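Local atomic coordinates of methionine gamma-lyase (Trichomonas vaginalis, PDB entry 1E5E), a protein that belongs to the Cys/Met metabolism family of pyridoxal-phosphate-dependent enzymes and assembles from four chains. Residues S106-Y111 and F131-I136. Numbering follows the deposited sequence.
Sequences SDECLY and FINTAI. With PPJ (N-(hydroxy{3-hydroxy-2-methyl-5-[(phosphonooxy)methyl]pyridin-4-yl}methyl)norvaline), chain C.
Asp-107 OD2 takes two hydrogen bonds from Thr-134: the hydroxyl OG1 reaches its anti lone pair at 2.8 Å, and the backbone N comes from above the carboxylate plane. The grip lies at the C-terminal end of strand 103-107 and just past that of its parallel neighbour 128-132; with helix 112-124 the two strands form a beta-alpha-beta unit, and strand 128-132 is an outermost strand of its sheet within this chain. Asp-107 CG stands anti to the backbone N (chi1 -169°), which puts it 3.7 Å from Thr-134 OG1. Its other oxygen, OD1, accepts from Cys-109 N at 2.6 Å, an Asx turn, and forms a salt bridge with Lys-162, which also bonds Asn-133 OD1; a cation here would probably stabilise the charged carboxylate. The backbones are tied by Ile-132 N to Ser-106 O and by Glu-108 N to Ile-132 O.

On the face shared by Ser-106 and Phe-131, the phenyl ring turns its edge to Asp-107 O, in plane and 3.9 Å from CD1, while Ser-106 CB approaches obliquely. Leu-110 CD1 lies near the same rim, 4.3 Å from CE1, and His-115 stacks on the ring. The loop then leads to Tyr-111, the N-cap of helix 112-124, in the ligand pocket. PPJ N lies 3.0 Å above the plane of the tyrosine ring, displaced from its centre, and in the model Tyr-111 OH is covalently bonded to PPJ CG at 1.4 Å.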
loop_
_atom_site.group_PDB
_atom_site.type_symbol
_atom_site.label_atom_id
_atom_site.label_comp_id
_atom_site.label_asym_id
_atom_site.label_seq_id
_atom_site.Cartn_x
_atom_site.Cartn_y
_atom_site.Cartn_z
ATOM N N SER A 106 -0.556 39.545 -0.056
ATOM C CA SER A 106 -0.887 38.498 0.876
ATOM C C SER A 106 -1.159 38.984 2.296
ATOM O O SER A 106 -0.580 39.955 2.789
ATOM C CB SER A 106 0.323 37.556 1.003
ATOM O OG SER A 106 0.062 36.570 1.993
ATOM N N ASP A 107 -2.003 38.205 2.970
ATOM C CA ASP A 107 -2.248 38.532 4.376
ATOM C C ASP A 107 -0.891 38.201 4.987
ATOM O O ASP A 107 -0.240 37.262 4.496
ATOM C CB ASP A 107 -3.334 37.754 5.061
ATOM C CG ASP A 107 -3.695 38.327 6.431
ATOM O OD1 ASP A 107 -2.986 37.985 7.403
ATOM O OD2 ASP A 107 -4.672 39.109 6.497
ATOM N N GLU A 108 -0.495 38.975 5.974
ATOM C CA GLU A 108 0.751 38.695 6.673
ATOM C C GLU A 108 0.632 37.532 7.624
ATOM O O GLU A 108 1.688 37.072 8.072
ATOM C CB GLU A 108 1.152 39.944 7.504
ATOM C CG GLU A 108 0.140 40.300 8.580
ATOM C CD GLU A 108 0.506 41.537 9.411
ATOM O OE1 GLU A 108 1.659 41.779 9.833
ATOM O OE2 GLU A 108 -0.451 42.235 9.791
ATOM N N CYS A 109 -0.576 37.134 8.055
ATOM C CA CYS A 109 -0.582 35.985 8.971
ATOM C C CYS A 109 -0.866 34.711 8.179
ATOM O O CYS A 109 -2.057 34.392 7.961
ATOM C CB CYS A 109 -1.586 36.113 10.113
ATOM S SG CYS A 109 -1.397 34.812 11.368
ATOM N N LEU A 110 0.166 33.991 7.814
ATOM C CA LEU A 110 0.069 32.764 7.055
ATOM C C LEU A 110 0.863 31.660 7.772
ATOM O O LEU A 110 1.733 31.857 8.642
ATOM C CB LEU A 110 0.784 32.911 5.710
ATOM C CG LEU A 110 0.481 34.065 4.771
ATOM C CD1 LEU A 110 1.350 34.044 3.531
ATOM C CD2 LEU A 110 -1.012 34.016 4.393
ATOM N N TYR A 111 0.554 30.480 7.257
ATOM C CA TYR A 111 1.421 29.342 7.623
ATOM C C TYR A 111 2.873 29.735 7.395
ATOM O O TYR A 111 3.213 30.268 6.346
ATOM C CB TYR A 111 1.033 28.148 6.753
ATOM C CG TYR A 111 1.920 26.961 6.975
ATOM C CD1 TYR A 111 2.221 26.518 8.268
ATOM C CD2 TYR A 111 2.461 26.277 5.904
ATOM C CE1 TYR A 111 3.022 25.427 8.471
ATOM C CE2 TYR A 111 3.257 25.159 6.081
ATOM C CZ TYR A 111 3.534 24.745 7.365
ATOM O OH TYR A 111 4.326 23.618 7.518
ATOM N N PHE A 131 2.901 42.131 2.343
ATOM C CA PHE A 131 2.198 41.427 3.382
ATOM C C PHE A 131 1.372 42.473 4.138
ATOM O O PHE A 131 1.965 43.445 4.621
ATOM C CB PHE A 131 3.180 40.761 4.336
ATOM C CG PHE A 131 3.955 39.603 3.751
ATOM C CD1 PHE A 131 3.319 38.389 3.508
ATOM C CD2 PHE A 131 5.311 39.711 3.510
ATOM C CE1 PHE A 131 4.041 37.306 3.022
ATOM C CE2 PHE A 131 6.051 38.642 3.025
ATOM C CZ PHE A 131 5.394 37.437 2.774
ATOM N N ILE A 132 0.055 42.381 4.081
ATOM C CA ILE A 132 -0.798 43.344 4.775
ATOM C C ILE A 132 -1.778 42.652 5.701
ATOM O O ILE A 132 -1.782 41.426 5.746
ATOM C CB ILE A 132 -1.617 44.144 3.745
ATOM C CG1 ILE A 132 -2.530 43.215 2.945
ATOM C CG2 ILE A 132 -0.709 44.940 2.813
ATOM C CD1 ILE A 132 -3.570 43.947 2.104
ATOM N N ASN A 133 -2.583 43.406 6.449
ATOM C CA ASN A 133 -3.628 42.813 7.281
ATOM C C ASN A 133 -4.887 42.906 6.421
ATOM O O ASN A 133 -5.561 43.958 6.355
ATOM C CB ASN A 133 -3.844 43.461 8.646
ATOM C CG ASN A 133 -4.780 42.680 9.560
ATOM O OD1 ASN A 133 -5.515 41.827 9.064
ATOM N ND2 ASN A 133 -4.758 42.906 10.879
ATOM N N THR A 134 -5.239 41.795 5.736
ATOM C CA THR A 134 -6.414 41.891 4.853
ATOM C C THR A 134 -7.687 41.922 5.686
ATOM O O THR A 134 -8.737 42.235 5.147
ATOM C CB THR A 134 -6.521 40.727 3.858
ATOM O OG1 THR A 134 -6.700 39.535 4.668
ATOM C CG2 THR A 134 -5.274 40.613 2.999
ATOM N N ALA A 135 -7.670 41.667 6.988
ATOM C CA ALA A 135 -8.824 41.743 7.858
ATOM C C ALA A 135 -9.231 43.194 8.115
ATOM O O ALA A 135 -10.384 43.448 8.480
ATOM C CB ALA A 135 -8.593 41.031 9.181
ATOM N N ILE A 136 -8.362 44.150 7.854
ATOM C CA ILE A 136 -8.637 45.573 8.026
ATOM C C ILE A 136 -9.160 46.281 6.796
ATOM O O ILE A 136 -8.513 46.422 5.762
ATOM C CB ILE A 136 -7.329 46.274 8.494
ATOM C CG1 ILE A 136 -6.937 45.597 9.809
ATOM C CG2 ILE A 136 -7.553 47.776 8.642
ATOM C CD1 ILE A 136 -5.715 46.062 10.518
HETATM N N1 PPJ C . -1.511 25.517 4.217
HETATM C C2 PPJ C . -1.810 25.491 5.533
HETATM C C6 PPJ C . -0.401 24.886 3.740
HETATM C C2A PPJ C . -2.634 26.414 6.197
HETATM C C3 PPJ C . -1.022 24.631 6.326
HETATM O O3 PPJ C . -1.237 24.726 7.611
HETATM C C4 PPJ C . -0.013 23.817 5.803
HETATM C C4A PPJ C . 0.727 22.992 6.702
HETATM C C5 PPJ C . 0.377 23.975 4.473
HETATM N N PPJ C . 0.876 23.264 8.013
HETATM C C5A PPJ C . 1.268 23.094 3.779
HETATM O OP4 PPJ C . 0.667 21.973 3.555
HETATM P P PPJ C . 1.670 20.738 3.470
HETATM O OP1 PPJ C . 0.748 19.496 3.088
HETATM O OP2 PPJ C . 2.365 20.551 4.854
HETATM O OP3 PPJ C . 2.777 20.952 2.347
HETATM C CA PPJ C . 1.498 22.448 8.910
HETATM C CB PPJ C . 2.785 21.803 8.613
HETATM C C PPJ C . 1.462 22.946 10.248
HETATM C CG PPJ C . 4.049 22.571 8.472
HETATM C CD PPJ C . 4.818 22.435 9.699
HETATM O O PPJ C . 0.934 24.101 10.438
HETATM O OXT PPJ C . 1.491 22.138 11.274
#